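Local coordinates for protein branched-chain amino acid aminotransferase (Thermoproteus uzoniensis, PDB 5CE8) that probably transfers amino groups between branched-chain L-amino acids (leucine, isoleucine and valine) and 2-oxoglutarate, using pyridoxal 5'-phosphate as cofactor, at residues A[149-154]-A[193-198]; A[184-189]-A[200-205]; A[210-215]-A[223-228]. All coordinates share one frame; numbering follows the deposited sequence.

Interaction 1 of 3, residues A[149-154]-A[193-198]; sequences WRRVHT and KVVEGS. With PLP (pyridoxal-5'-phosphate), chain D.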
# COMPACT_ATOMS: atom_id res chain seq x y z
N TRP A 149 12.81 -6.72 6.94
CA TRP A 149 12.23 -7.44 5.85
C TRP A 149 10.80 -7.84 6.05
O TRP A 149 10.47 -8.47 6.99
CB TRP A 149 13.06 -8.74 5.59
CG TRP A 149 14.47 -8.40 5.16
CD1 TRP A 149 15.54 -8.40 5.96
CD2 TRP A 149 14.91 -8.02 3.87
NE1 TRP A 149 16.61 -8.03 5.26
CE2 TRP A 149 16.23 -7.71 3.99
CE3 TRP A 149 14.28 -7.76 2.68
CZ2 TRP A 149 17.00 -7.22 2.88
CZ3 TRP A 149 15.01 -7.30 1.60
CH2 TRP A 149 16.37 -7.02 1.72
N ARG A 150 9.92 -7.48 5.15
CA ARG A 150 8.57 -7.95 5.21
C ARG A 150 8.44 -9.29 4.51
O ARG A 150 9.17 -9.55 3.58
CB ARG A 150 7.64 -6.95 4.53
CG ARG A 150 7.71 -5.55 5.11
CD ARG A 150 7.21 -5.55 6.58
NE ARG A 150 6.99 -4.21 7.17
CZ ARG A 150 7.74 -3.62 8.13
NH1 ARG A 150 8.86 -4.16 8.64
NH2 ARG A 150 7.37 -2.41 8.61
N ARG A 151 7.50 -10.11 4.99
CA ARG A 151 7.12 -11.34 4.29
C ARG A 151 6.71 -11.10 2.83
O ARG A 151 5.94 -10.20 2.52
CB ARG A 151 5.97 -12.03 5.05
CG ARG A 151 5.45 -13.35 4.57
CD ARG A 151 6.29 -14.64 4.81
NE ARG A 151 5.38 -15.76 4.55
CZ ARG A 151 5.66 -16.93 3.92
NH1 ARG A 151 6.89 -17.25 3.57
NH2 ARG A 151 4.68 -17.81 3.70
N VAL A 152 7.15 -11.96 1.96
CA VAL A 152 6.92 -11.74 0.55
C VAL A 152 5.36 -11.85 0.43
O VAL A 152 4.73 -12.67 1.16
CB VAL A 152 7.78 -12.66 -0.37
CG1 VAL A 152 7.57 -14.10 -0.21
CG2 VAL A 152 7.49 -12.36 -1.82
N HIS A 153 4.75 -11.07 -0.44
CA HIS A 153 3.31 -10.86 -0.52
C HIS A 153 2.66 -11.80 -1.56
O HIS A 153 3.28 -12.13 -2.58
CB HIS A 153 3.04 -9.40 -0.86
CG HIS A 153 1.61 -8.98 -0.61
ND1 HIS A 153 0.68 -8.88 -1.62
CD2 HIS A 153 0.96 -8.66 0.54
CE1 HIS A 153 -0.48 -8.55 -1.11
NE2 HIS A 153 -0.33 -8.38 0.20
N THR A 154 1.43 -12.24 -1.28
CA THR A 154 0.66 -13.13 -2.23
C THR A 154 0.53 -12.61 -3.69
O THR A 154 0.49 -13.42 -4.66
CB THR A 154 -0.77 -13.48 -1.60
OG1 THR A 154 -1.56 -14.35 -2.44
CG2 THR A 154 -1.63 -12.16 -1.42
N LYS A 193 1.05 -6.52 9.71
CA LYS A 193 0.57 -7.45 10.71
C LYS A 193 1.62 -8.53 10.83
O LYS A 193 2.18 -8.92 9.79
CB LYS A 193 -0.67 -8.19 10.32
CG LYS A 193 -1.86 -7.37 9.89
CD LYS A 193 -2.29 -6.29 10.90
CE LYS A 193 -3.46 -5.51 10.27
NZ LYS A 193 -2.93 -4.60 9.20
N VAL A 194 1.85 -9.00 12.06
CA VAL A 194 2.80 -10.16 12.34
C VAL A 194 2.32 -11.39 11.58
O VAL A 194 1.15 -11.81 11.66
CB VAL A 194 2.84 -10.45 13.87
CG1 VAL A 194 3.67 -11.71 14.25
CG2 VAL A 194 3.41 -9.29 14.62
N VAL A 195 3.19 -12.07 10.85
CA VAL A 195 2.75 -13.30 10.25
C VAL A 195 3.56 -14.58 10.54
O VAL A 195 2.97 -15.64 10.70
CB VAL A 195 2.48 -13.17 8.75
CG1 VAL A 195 1.19 -12.41 8.54
CG2 VAL A 195 3.61 -12.47 8.02
N GLU A 196 4.85 -14.50 10.57
CA GLU A 196 5.72 -15.72 10.46
C GLU A 196 7.01 -15.50 11.24
O GLU A 196 7.40 -14.35 11.41
CB GLU A 196 6.03 -15.93 9.03
CG GLU A 196 5.01 -16.58 8.13
CD GLU A 196 4.95 -18.06 8.24
OE1 GLU A 196 5.86 -18.67 8.80
OE2 GLU A 196 4.01 -18.64 7.75
N GLY A 197 7.70 -16.56 11.66
CA GLY A 197 9.10 -16.48 11.93
C GLY A 197 9.74 -16.73 10.57
O GLY A 197 9.07 -17.00 9.57
N SER A 198 11.03 -16.83 10.49
CA SER A 198 11.65 -17.22 9.22
C SER A 198 11.18 -18.57 8.69
O SER A 198 10.96 -18.75 7.48
CB SER A 198 13.19 -17.12 9.29
OG SER A 198 13.81 -18.09 10.12
N1 PLP D . 6.23 -21.09 8.14
C2 PLP D . 6.85 -21.14 6.97
C2A PLP D . 7.20 -19.89 6.22
C3 PLP D . 7.30 -22.42 6.42
O3 PLP D . 8.03 -22.45 5.24
C4 PLP D . 6.98 -23.66 7.19
C4A PLP D . 7.37 -25.04 6.71
C5 PLP D . 6.25 -23.45 8.47
C6 PLP D . 5.92 -22.12 8.86
C5A PLP D . 5.89 -24.55 9.43
O4P PLP D . 5.15 -25.55 8.84
P PLP D . 5.14 -26.98 9.50
O1P PLP D . 6.60 -27.53 9.59
O2P PLP D . 4.36 -26.87 10.74
O3P PLP D . 4.46 -27.93 8.54
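Arg151 sends CG out anti to its own backbone N (chi1 -177°) and then bends at chi2, while Glu196 turns CG away from its carbonyl carbon (chi1 -80°) and bends as well; the two chains cross obliquely beside the cofactor. Their closest approach is between Arg151 NE and Glu196 CG, 3.7 Å apart, with Arg151 CD lying along the same methylene. Nearer the backbone, Val195 crosses the arginine at about a right angle and sets CG2 3.8 Å from Arg151 CB. The charged ends do not bond. Glu196 OE2 stands 4.2 Å from Arg151 NH2, well out of the guanidinium plane, and the two flat groups are turned 49° apart. Any attraction between them is probably electrostatic only, since no N-H points at the oxygen. Arg151 NE donates to Gly218 O, and Glu196 OE2 accepts from Leu220 N, both in the loop after strand 209-212. Val195 and Glu196 form a classic beta bulge opposite Met187 of the antiparallel strand 184-188, and both residues point toward the loop 149-154. This belongs to the cofactor cleft of a class IV pyridoxal-phosphate aminotransferase, in which a glutamate facing the pyridine nitrogen is a family hallmark. Here Glu196 OE1 is modelled 2.5 Å from PLP N1, an unusually short separation, with Glu196 CD 3.3 Å from the same nitrogen. Over the guanidinium face that also carries Glu196 OE2 lies the 2-methyl group of the cofactor, PLP C2A being 3.8 Å from Arg151 NH1. Arg151 is also tied by its backbone to Leu188. Val152 of this loop packs on Val152 of the second subunit, and Thr154 OG1 is hydrogen-bonded to Glu247 of a third.

Interaction 2 of 3, residues A[184-189]-A[200-205]; sequences EAIMLN and ENIFIV. With PLP (pyridoxal-5'-phosphate), chain D.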
# COMPACT_ATOMS: atom_id res chain seq x y z
N GLU A 184 15.84 -15.77 16.57
CA GLU A 184 14.93 -15.92 15.44
C GLU A 184 14.27 -14.56 15.10
O GLU A 184 14.22 -13.59 15.94
CB GLU A 184 13.80 -16.97 15.71
CG GLU A 184 12.86 -17.37 14.53
CD GLU A 184 13.68 -17.80 13.29
OE1 GLU A 184 13.97 -19.00 13.23
OE2 GLU A 184 14.19 -16.92 12.49
N ALA A 185 13.77 -14.55 13.86
CA ALA A 185 13.06 -13.42 13.26
C ALA A 185 11.62 -13.49 13.42
O ALA A 185 11.08 -14.55 13.37
CB ALA A 185 13.35 -13.31 11.80
N ILE A 186 10.97 -12.33 13.51
CA ILE A 186 9.51 -12.24 13.27
C ILE A 186 9.35 -11.33 12.09
O ILE A 186 9.91 -10.28 12.08
CB ILE A 186 8.68 -11.69 14.51
CG1 ILE A 186 8.42 -12.83 15.52
CG2 ILE A 186 7.26 -11.27 14.13
CD1 ILE A 186 8.45 -12.38 16.89
N MET A 187 8.42 -11.66 11.17
CA MET A 187 8.23 -10.90 10.01
C MET A 187 6.79 -10.40 9.97
O MET A 187 5.83 -11.20 10.20
CB MET A 187 8.43 -11.78 8.73
CG MET A 187 9.90 -11.93 8.32
SD MET A 187 10.11 -12.66 6.65
CE MET A 187 9.87 -14.21 7.27
N LEU A 188 6.67 -9.11 9.73
CA LEU A 188 5.40 -8.45 9.42
C LEU A 188 5.05 -8.70 7.96
O LEU A 188 5.94 -8.80 7.12
CB LEU A 188 5.50 -6.99 9.66
CG LEU A 188 5.88 -6.54 11.04
CD1 LEU A 188 5.67 -5.04 11.30
CD2 LEU A 188 5.07 -7.33 12.09
N ASN A 189 3.77 -8.81 7.63
CA ASN A 189 3.32 -8.78 6.22
C ASN A 189 3.29 -7.32 5.60
O ASN A 189 3.65 -6.34 6.29
CB ASN A 189 2.02 -9.54 6.04
CG ASN A 189 0.80 -8.82 6.63
OD1 ASN A 189 0.93 -7.76 7.30
ND2 ASN A 189 -0.34 -9.50 6.57
N GLU A 200 8.63 -20.54 10.85
CA GLU A 200 7.75 -21.01 11.95
C GLU A 200 6.49 -20.25 11.93
O GLU A 200 6.58 -19.04 11.70
CB GLU A 200 8.39 -20.74 13.31
CG GLU A 200 9.77 -21.41 13.63
CD GLU A 200 10.97 -20.59 13.13
OE1 GLU A 200 12.08 -21.08 13.22
OE2 GLU A 200 10.86 -19.48 12.57
N ASN A 201 5.38 -20.85 12.36
CA ASN A 201 4.13 -20.08 12.57
C ASN A 201 4.24 -19.55 13.98
O ASN A 201 5.11 -20.00 14.78
CB ASN A 201 2.86 -20.86 12.41
CG ASN A 201 2.63 -21.32 10.95
OD1 ASN A 201 2.61 -22.47 10.71
ND2 ASN A 201 2.52 -20.41 10.02
N ILE A 202 3.45 -18.55 14.25
CA ILE A 202 3.51 -17.79 15.54
C ILE A 202 2.14 -17.84 16.21
O ILE A 202 1.08 -17.74 15.54
CB ILE A 202 3.78 -16.28 15.33
CG1 ILE A 202 4.99 -16.11 14.45
CG2 ILE A 202 4.05 -15.53 16.65
CD1 ILE A 202 5.37 -14.65 14.18
N PHE A 203 2.15 -17.99 17.55
CA PHE A 203 0.97 -17.93 18.40
C PHE A 203 1.18 -16.96 19.56
O PHE A 203 2.24 -16.92 20.20
CB PHE A 203 0.65 -19.35 18.99
CG PHE A 203 -0.03 -20.28 18.06
CD1 PHE A 203 0.71 -21.05 17.19
CD2 PHE A 203 -1.38 -20.56 18.19
CE1 PHE A 203 0.14 -21.95 16.34
CE2 PHE A 203 -1.96 -21.51 17.32
CZ PHE A 203 -1.21 -22.19 16.39
N ILE A 204 0.17 -16.17 19.91
CA ILE A 204 0.29 -15.49 21.19
C ILE A 204 -0.79 -15.96 22.16
O ILE A 204 -1.76 -16.45 21.73
CB ILE A 204 0.28 -13.96 21.02
CG1 ILE A 204 -1.06 -13.49 20.48
CG2 ILE A 204 1.50 -13.55 20.15
CD1 ILE A 204 -1.20 -11.98 20.50
N VAL A 205 -0.65 -15.67 23.44
CA VAL A 205 -1.76 -15.78 24.37
C VAL A 205 -2.05 -14.40 24.91
O VAL A 205 -1.23 -13.69 25.31
CB VAL A 205 -1.60 -16.77 25.48
CG1 VAL A 205 -2.86 -16.96 26.25
CG2 VAL A 205 -1.23 -18.14 24.96
N1 PLP D . 6.23 -21.09 8.14
C2 PLP D . 6.85 -21.14 6.97
C2A PLP D . 7.20 -19.89 6.22
C3 PLP D . 7.30 -22.42 6.42
O3 PLP D . 8.03 -22.45 5.24
C4 PLP D . 6.98 -23.66 7.19
C4A PLP D . 7.37 -25.04 6.71
C5 PLP D . 6.25 -23.45 8.47
C6 PLP D . 5.92 -22.12 8.86
C5A PLP D . 5.89 -24.55 9.43
O4P PLP D . 5.15 -25.55 8.84
P PLP D . 5.14 -26.98 9.50
O1P PLP D . 6.60 -27.53 9.59
O2P PLP D . 4.36 -26.87 10.74
O3P PLP D . 4.46 -27.93 8.54
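Strands 184-188 and 201-205 come nearest at Ile186 and Ile202, whose CA atoms are 8.5 Å apart, too far for backbone pairing; only side chains bridge the gap. Both belong to the mixed sheet of the class IV aminotransferase fold, and strand 194-197, which pairs antiparallel with 184-188, lies between them in the chain. In the apolar half, Ile202 stretches its chain fully and drives the terminal CD1 against the branched flank of Ile186, 3.8 Å from Ile186 CG1 and 3.9 Å from Ile186 CG2. Ile186 meets it obliquely, and Val194 packs on both isoleucines to close a small cluster. The other half is acidic. Glu184 and Glu200 reach toward each other from opposite directions, both bent at chi2, and their carboxylate planes are 51° apart. Glu184 OE1 sits 2.8 Å from Glu200 OE1 and 3.2 Å from Glu200 OE2, so that one acceptor faces two others inside the protein; such closeness would probably raise the proton affinity of the pair. The other oxygen, Glu184 OE2, is well satisfied: it is hydrogen-bonded to Ser198 OG and forms a salt bridge with Arg178 NH1. Glu200 itself packs on Tyr136, Ala262 and Phe257, the last of which also touches Glu184. Beyond this pair the chain turns into the cofactor pocket: Glu200 C is 3.6 Å from PLP C6. The Asn201 side-chain amide lies close to the same ring carbon, with ND2 hydrogen-bonded to Leu220 O. Back at the first carboxylate, a further donor, Ala185 N, meets Glu184 OE2 at 2.8 Å, nearly straight at 173°, on the anti side and 19° out of the plane.

Interaction 3 of 3, residues A[210-215]-A[223-228]; sequences LMTPPL and ITRETV. With PLP (pyridoxal-5'-phosphate), chain D.
Arg225 of helix 223-235 reaches Thr212 and Pro213 at the end of strand 209-212, the helix and first strand of a beta-alpha-beta unit whose second strand, 239-241, runs parallel to 209-212. The close-packed part gathers round its guanidinium. The chain is extended from CG to NE, and at its end Arg225 NH2 donates to Pro213 O at 3.1 Å, a bent bond of 146° whose acceptor lies 21° out of the guanidinium plane. Thr212 CG2 approaches the same Arg225 NH2 obliquely to 3.5 Å, and a salt bridge to Glu241 OE2 gives that nitrogen a second anchor in strand 239-241. A water in the guanidinium plane accepts from Arg225 NE at 2.7 Å and donates to Thr212 OG1, which is also hydrogen-bonded to Ile202 O; the hydroxyl thus links strand 209-212 to its neighbour 201-206.

Toward the partly exposed Leu215 the contact is apolar on the strand side and makes no hydrogen bond: one methyl, Leu215 CD1, lies 3.5 Å from Arg225 NH1, and the residue also packs on Arg206 of a third subunit. Contact is loose at the inner end, where Leu210 and Val228 point at one another but stay 4.7 Å apart at Leu210 CD2 and Val228 CG1.

The helix that Arg225 fastens begins at the cofactor phosphate, where its amino-terminal dipole would help hold the charge. Ile223 N bonds to PLP O3P, while PLP O2P accepts from both Thr224 OG1 and Thr224 N, the latter at 2.8 Å.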
# COMPACT_ATOMS: atom_id res chain seq x y z
N LEU A 210 -5.79 -17.90 22.91
CA LEU A 210 -4.72 -18.21 22.02
C LEU A 210 -5.11 -17.56 20.66
O LEU A 210 -6.28 -17.68 20.12
CB LEU A 210 -4.64 -19.72 22.01
CG LEU A 210 -3.53 -20.57 21.42
CD1 LEU A 210 -2.26 -20.20 22.11
CD2 LEU A 210 -3.91 -22.00 21.69
N MET A 211 -4.16 -16.82 20.11
CA MET A 211 -4.37 -16.15 18.81
C MET A 211 -3.26 -16.48 17.84
O MET A 211 -2.09 -16.48 18.20
CB MET A 211 -4.42 -14.62 18.99
CG MET A 211 -5.52 -14.16 19.86
SD MET A 211 -5.26 -12.39 20.21
CE MET A 211 -5.80 -11.64 18.68
N THR A 212 -3.61 -16.71 16.60
CA THR A 212 -2.63 -17.02 15.52
C THR A 212 -3.02 -16.33 14.20
O THR A 212 -4.21 -16.18 13.95
CB THR A 212 -2.41 -18.52 15.32
OG1 THR A 212 -1.11 -18.78 14.74
CG2 THR A 212 -3.53 -19.19 14.51
N PRO A 213 -2.06 -15.79 13.42
CA PRO A 213 -2.50 -15.09 12.27
C PRO A 213 -3.22 -16.07 11.35
O PRO A 213 -2.79 -17.24 11.21
CB PRO A 213 -1.19 -14.62 11.61
CG PRO A 213 -0.25 -14.44 12.75
CD PRO A 213 -0.64 -15.59 13.65
N PRO A 214 -4.18 -15.53 10.65
CA PRO A 214 -4.99 -16.34 9.86
C PRO A 214 -4.42 -16.61 8.49
O PRO A 214 -3.48 -16.01 8.02
CB PRO A 214 -6.28 -15.49 9.76
CG PRO A 214 -5.80 -14.07 9.74
CD PRO A 214 -4.70 -14.16 10.79
N LEU A 215 -5.08 -17.49 7.78
CA LEU A 215 -4.57 -18.05 6.51
C LEU A 215 -4.26 -17.01 5.51
O LEU A 215 -3.19 -17.03 4.87
CB LEU A 215 -5.59 -19.03 5.94
CG LEU A 215 -5.33 -20.54 5.99
CD1 LEU A 215 -4.80 -21.01 7.31
CD2 LEU A 215 -6.61 -21.29 5.66
N ILE A 223 1.40 -27.48 9.47
CA ILE A 223 0.87 -28.70 10.02
C ILE A 223 1.13 -28.76 11.53
O ILE A 223 0.35 -29.36 12.24
CB ILE A 223 1.43 -29.90 9.28
CG1 ILE A 223 0.71 -29.93 7.94
CG2 ILE A 223 1.17 -31.22 10.05
CD1 ILE A 223 1.22 -30.85 6.88
N THR A 224 2.21 -28.18 12.02
CA THR A 224 2.36 -28.01 13.45
C THR A 224 1.29 -27.04 13.97
O THR A 224 0.67 -27.30 15.02
CB THR A 224 3.79 -27.55 13.80
OG1 THR A 224 4.75 -28.47 13.19
CG2 THR A 224 3.98 -27.60 15.29
N ARG A 225 1.06 -26.00 13.20
CA ARG A 225 -0.03 -25.01 13.46
C ARG A 225 -1.37 -25.71 13.55
O ARG A 225 -2.12 -25.50 14.53
CB ARG A 225 0.02 -23.90 12.44
CG ARG A 225 -1.17 -22.91 12.46
CD ARG A 225 -1.09 -22.05 11.26
NE ARG A 225 -2.08 -20.96 11.30
CZ ARG A 225 -3.33 -21.05 10.92
NH1 ARG A 225 -3.84 -22.19 10.41
NH2 ARG A 225 -4.10 -20.00 11.11
N GLU A 226 -1.65 -26.59 12.56
CA GLU A 226 -2.86 -27.29 12.52
C GLU A 226 -2.95 -28.22 13.74
O GLU A 226 -3.98 -28.27 14.46
CB GLU A 226 -2.99 -28.08 11.23
CG GLU A 226 -4.39 -28.65 10.96
CD GLU A 226 -4.44 -29.51 9.72
OE1 GLU A 226 -4.03 -29.04 8.60
OE2 GLU A 226 -4.91 -30.65 9.84
N THR A 227 -1.88 -28.94 14.04
CA THR A 227 -1.88 -29.76 15.29
C THR A 227 -2.22 -28.94 16.55
O THR A 227 -3.04 -29.39 17.40
CB THR A 227 -0.52 -30.51 15.39
OG1 THR A 227 -0.37 -31.24 14.15
CG2 THR A 227 -0.46 -31.37 16.50
N VAL A 228 -1.52 -27.82 16.71
CA VAL A 228 -1.75 -26.92 17.83
C VAL A 228 -3.25 -26.53 17.91
O VAL A 228 -3.87 -26.48 19.02
CB VAL A 228 -0.84 -25.71 17.78
CG1 VAL A 228 -1.29 -24.56 18.70
CG2 VAL A 228 0.61 -26.12 18.17
N1 PLP D . 6.23 -21.09 8.14
C2 PLP D . 6.85 -21.14 6.97
C2A PLP D . 7.20 -19.89 6.22
C3 PLP D . 7.30 -22.42 6.42
O3 PLP D . 8.03 -22.45 5.24
C4 PLP D . 6.98 -23.66 7.19
C4A PLP D . 7.37 -25.04 6.71
C5 PLP D . 6.25 -23.45 8.47
C6 PLP D . 5.92 -22.12 8.86
C5A PLP D . 5.89 -24.55 9.43
O4P PLP D . 5.15 -25.55 8.84
P PLP D . 5.14 -26.98 9.50
O1P PLP D . 6.60 -27.53 9.59
O2P PLP D . 4.36 -26.87 10.74
O3P PLP D . 4.46 -27.93 8.54
O HOH W 1 -0.77 -18.63 11.86

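All three contacts are buried round one cofactor, Leu215 of interaction 3 being their one partly exposed participant. Interactions 1 and 2 interlock along the chain and each contribute one strand of the antiparallel pair 184-188 (interaction 2) and 194-197 (interaction 1); their centres are about 8 Å apart. Interaction 3 follows in series, joined to interaction 2 through neighbouring strands 201-206 and 209-212, where Ile204 N meets Met211 O. Chemistry changes with place: interaction 1 sets a carboxylate at the pyridine nitrogen and a guanidinium at the neighbouring methyl, interaction 2 couples an acidic pair to an isoleucine core, and interaction 3, at the phosphate end, relies on hydrogen bonds and water. It alone brings a helix to the sheet.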